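Local coordinates for protein methylaspartate ammonia-lyase (Citrobacter amalonaticus, PDB 1KKR) that catalyses the reversible, magnesium-dependent anti elimination of ammonia from (2S,3S)-3-methylaspartate to give mesaconate, at residues G11-Y16 with T360-E365. Sequence-based numbering, arbitrary orientation.
Sequences GYSSFY and TCNETE. With 2AS ((2S,3S)-3-methyl-aspartic acid), chain E.
Cys361 meets Phe15 through its sulfur: SG lies 3.5 Å from Phe15 CD2, oblique to the ring, a Cys sulfur-aromatic contact, while Tyr16 CD1 covers one ring face. Together with Thr360 just before it, Cys361 also holds the substrate, Thr360 OG1 and Cys361 N each binding one oxygen of the same carboxylate, OXT and O, both at 2.8 Å. Asn362 reaches the corner of the other segment with its amide oxygen. CG stands anti to the backbone N (chi1 -166°), which carries OD1 to 2.6 Å from Ser13 OG; the hydroxyl donates from above the carbonyl plane, 54° out of it. The amide's ND2 is held in turn by Ala71 O. Glu363 points its CB away from 11-16; its carboxylate accepts from Thr360 N, is salt-bridged to Lys386 and is hydrogen-bonded to Tyr132. Its carbonyl serves the strand instead: Ser14 N donates to Glu363 O at 3.0 Å, nearly straight at 160°. Thr364, the N-cap of helix 365-378, brings CG2 to 4.3 Å from Ser13 CA and binds Asp68 through OG1. Ser14 OG is hydrogen-bonded to ND2 of Asn396 of the second subunit. The arrangement is typical of the enolase superfamily, where the N-terminal domain packs against a barrel loop lining the active site.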
ATOM      1  N   GLY A  11       1.177  -9.172 -12.571  1.00 21.25           N
ATOM      2  CA  GLY A  11       1.457  -8.688 -11.246  1.00 21.19           C
ATOM      3  C   GLY A  11       0.382  -9.059 -10.249  1.00 21.00           C
ATOM      4  O   GLY A  11      -0.638  -9.647 -10.616  1.00 20.65           O
ATOM      5  N   TYR A  12       0.620  -8.681  -8.989  1.00 20.50           N
ATOM      6  CA  TYR A  12      -0.326  -8.897  -7.898  1.00 18.90           C
ATOM      7  C   TYR A  12      -0.986  -7.569  -7.600  1.00 18.50           C
ATOM      8  O   TYR A  12      -0.328  -6.578  -7.533  1.00 16.67           O
ATOM      9  CB  TYR A  12       0.348  -9.469  -6.607  1.00 19.89           C
ATOM     10  CG  TYR A  12       0.704 -10.939  -6.673  1.00 17.76           C
ATOM     11  CD1 TYR A  12      -0.292 -11.890  -6.683  1.00 24.22           C
ATOM     12  CD2 TYR A  12       2.039 -11.373  -6.730  1.00 21.01           C
ATOM     13  CE1 TYR A  12       0.018 -13.254  -6.747  1.00 25.40           C
ATOM     14  CE2 TYR A  12       2.363 -12.773  -6.805  1.00 22.43           C
ATOM     15  CZ  TYR A  12       1.321 -13.684  -6.817  1.00 24.66           C
ATOM     16  OH  TYR A  12       1.563 -15.053  -6.895  1.00 27.82           O
ATOM     17  N   SER A  13      -2.303  -7.591  -7.458  1.00 18.64           N
ATOM     18  CA  SER A  13      -3.086  -6.425  -7.041  1.00 19.27           C
ATOM     19  C   SER A  13      -3.069  -6.443  -5.511  1.00 19.41           C
ATOM     20  O   SER A  13      -2.507  -7.382  -4.917  1.00 19.50           O
ATOM     21  CB  SER A  13      -4.498  -6.516  -7.579  1.00 18.43           C
ATOM     22  OG  SER A  13      -5.257  -7.522  -6.950  1.00 21.66           O
ATOM     23  N   SER A  14      -3.645  -5.419  -4.891  1.00 19.01           N
ATOM     24  CA  SER A  14      -3.616  -5.210  -3.433  1.00 18.82           C
ATOM     25  C   SER A  14      -4.714  -5.944  -2.625  1.00 19.60           C
ATOM     26  O   SER A  14      -4.891  -5.672  -1.448  1.00 20.53           O
ATOM     27  CB  SER A  14      -3.531  -3.713  -3.075  1.00 18.85           C
ATOM     28  OG  SER A  14      -2.244  -3.121  -3.350  1.00 17.32           O
ATOM     29  N   PHE A  15      -5.444  -6.871  -3.235  1.00 19.43           N
ATOM     30  CA  PHE A  15      -6.336  -7.725  -2.458  1.00 19.57           C
ATOM     31  C   PHE A  15      -6.574  -9.094  -3.080  1.00 19.78           C
ATOM     32  O   PHE A  15      -5.620  -9.783  -3.366  1.00 20.54           O
ATOM     33  CB  PHE A  15      -7.611  -7.015  -1.983  1.00 19.70           C
ATOM     34  CG  PHE A  15      -8.170  -7.594  -0.680  1.00 21.38           C
ATOM     35  CD1 PHE A  15      -7.421  -7.631   0.480  1.00 20.07           C
ATOM     36  CD2 PHE A  15      -9.437  -8.132  -0.647  1.00 22.33           C
ATOM     37  CE1 PHE A  15      -7.931  -8.222   1.613  1.00 23.45           C
ATOM     38  CE2 PHE A  15      -9.954  -8.669   0.494  1.00 22.66           C
ATOM     39  CZ  PHE A  15      -9.218  -8.725   1.616  1.00 21.91           C
ATOM     40  N   TYR A  16      -7.817  -9.562  -3.121  1.00 20.89           N
ATOM     41  CA  TYR A  16      -8.125 -10.920  -3.507  1.00 21.37           C
ATOM     42  C   TYR A  16      -9.296 -10.851  -4.454  1.00 22.05           C
ATOM     43  O   TYR A  16     -10.148  -9.965  -4.351  1.00 21.98           O
ATOM     44  CB  TYR A  16      -8.431 -11.827  -2.228  1.00 21.75           C
ATOM     45  CG  TYR A  16      -7.147 -11.897  -1.445  1.00 23.16           C
ATOM     46  CD1 TYR A  16      -6.771 -10.861  -0.593  1.00 23.29           C
ATOM     47  CD2 TYR A  16      -6.233 -12.904  -1.696  1.00 24.06           C
ATOM     48  CE1 TYR A  16      -5.567 -10.861   0.028  1.00 22.15           C
ATOM     49  CE2 TYR A  16      -5.044 -12.917  -1.095  1.00 23.64           C
ATOM     50  CZ  TYR A  16      -4.682 -11.889  -0.260  1.00 24.92           C
ATOM     51  OH  TYR A  16      -3.421 -11.957   0.243  1.00 19.62           O
ATOM     52  N   THR A 360     -11.880  -0.058  -5.669  1.00 21.30           N
ATOM     53  CA  THR A 360     -11.761  -1.345  -4.955  1.00 20.83           C
ATOM     54  C   THR A 360     -10.468  -1.511  -4.192  1.00 20.66           C
ATOM     55  O   THR A 360      -9.430  -0.972  -4.570  1.00 19.13           O
ATOM     56  CB  THR A 360     -11.936  -2.543  -5.931  1.00 21.32           C
ATOM     57  OG1 THR A 360     -11.869  -3.782  -5.212  1.00 22.47           O
ATOM     58  CG2 THR A 360     -10.804  -2.611  -6.973  1.00 22.07           C
ATOM     59  N   CYS A 361     -10.547  -2.266  -3.103  1.00 19.72           N
ATOM     60  CA  CYS A 361      -9.356  -2.640  -2.386  1.00 20.84           C
ATOM     61  C   CYS A 361      -8.490  -3.473  -3.293  1.00 20.55           C
ATOM     62  O   CYS A 361      -7.321  -3.600  -3.049  1.00 20.83           O
ATOM     63  CB  CYS A 361      -9.687  -3.495  -1.147  1.00 20.35           C
ATOM     64  SG  CYS A 361     -10.662  -5.004  -1.486  1.00 24.27           S
ATOM     65  N   ASN A 362      -9.061  -4.023  -4.354  1.00 20.77           N
ATOM     66  CA  ASN A 362      -8.354  -4.982  -5.193  1.00 20.46           C
ATOM     67  C   ASN A 362      -7.667  -4.396  -6.406  1.00 19.94           C
ATOM     68  O   ASN A 362      -7.369  -5.153  -7.347  1.00 20.55           O
ATOM     69  CB  ASN A 362      -9.317  -6.076  -5.687  1.00 20.56           C
ATOM     70  CG  ASN A 362      -8.589  -7.291  -6.285  1.00 21.93           C
ATOM     71  OD1 ASN A 362      -7.545  -7.749  -5.755  1.00 19.80           O
ATOM     72  ND2 ASN A 362      -9.153  -7.837  -7.393  1.00 17.07           N
ATOM     73  N   GLU A 363      -7.411  -3.083  -6.410  1.00 19.00           N
ATOM     74  CA  GLU A 363      -6.671  -2.462  -7.520  1.00 18.29           C
ATOM     75  C   GLU A 363      -5.216  -2.181  -7.086  1.00 18.23           C
ATOM     76  O   GLU A 363      -4.686  -2.941  -6.241  1.00 17.03           O
ATOM     77  CB  GLU A 363      -7.394  -1.307  -8.187  1.00 18.75           C
ATOM     78  CG  GLU A 363      -7.756  -0.115  -7.332  1.00 17.58           C
ATOM     79  CD  GLU A 363      -8.665   0.856  -8.104  1.00 20.66           C
ATOM     80  OE1 GLU A 363      -9.862   0.951  -7.766  1.00 21.99           O
ATOM     81  OE2 GLU A 363      -8.156   1.408  -9.108  1.00 15.39           O
ATOM     82  N   THR A 364      -4.514  -1.207  -7.673  1.00 17.52           N
ATOM     83  CA  THR A 364      -3.086  -1.069  -7.367  1.00 16.78           C
ATOM     84  C   THR A 364      -2.671   0.308  -6.965  1.00 16.93           C
ATOM     85  O   THR A 364      -3.494   1.231  -6.960  1.00 15.85           O
ATOM     86  CB  THR A 364      -2.220  -1.456  -8.612  1.00 17.82           C
ATOM     87  OG1 THR A 364      -2.338  -0.467  -9.661  1.00 15.08           O
ATOM     88  CG2 THR A 364      -2.733  -2.723  -9.245  1.00 18.79           C
ATOM     89  N   GLU A 365      -1.386   0.426  -6.615  1.00 17.05           N
ATOM     90  CA  GLU A 365      -0.766   1.731  -6.357  1.00 18.00           C
ATOM     91  C   GLU A 365      -0.854   2.631  -7.590  1.00 17.65           C
ATOM     92  O   GLU A 365      -1.186   3.791  -7.436  1.00 17.62           O
ATOM     93  CB  GLU A 365       0.669   1.660  -5.783  1.00 18.82           C
ATOM     94  CG  GLU A 365       1.869   1.669  -6.720  1.00 19.71           C
ATOM     95  CD  GLU A 365       2.024   0.444  -7.609  1.00 20.62           C
ATOM     96  OE1 GLU A 365       1.030  -0.303  -7.885  1.00 16.97           O
ATOM     97  OE2 GLU A 365       3.174   0.279  -8.076  1.00 19.24           O
TER
HETATM   98  C   2AS E 801     -14.137  -2.933  -2.506  1.00 26.33           C
HETATM   99  O   2AS E 801     -13.032  -2.733  -1.994  1.00 25.79           O
HETATM  100  CA  2AS E 801     -15.451  -2.701  -1.731  1.00 26.39           C
HETATM  101  N   2AS E 801     -15.298  -2.793  -0.265  1.00 25.83           N
HETATM  102  CB  2AS E 801     -16.132  -1.386  -2.224  1.00 26.45           C
HETATM  103  CG  2AS E 801     -17.522  -1.224  -1.645  1.00 26.23           C
HETATM  104  OD1 2AS E 801     -18.361  -0.467  -2.130  1.00 22.97           O
HETATM  105  C4  2AS E 801     -15.399  -0.071  -1.965  1.00 27.04           C
HETATM  106  OD2 2AS E 801     -17.812  -1.916  -0.686  1.00 26.70           O
HETATM  107  OXT 2AS E 801     -14.177  -3.321  -3.677  1.00 24.77           O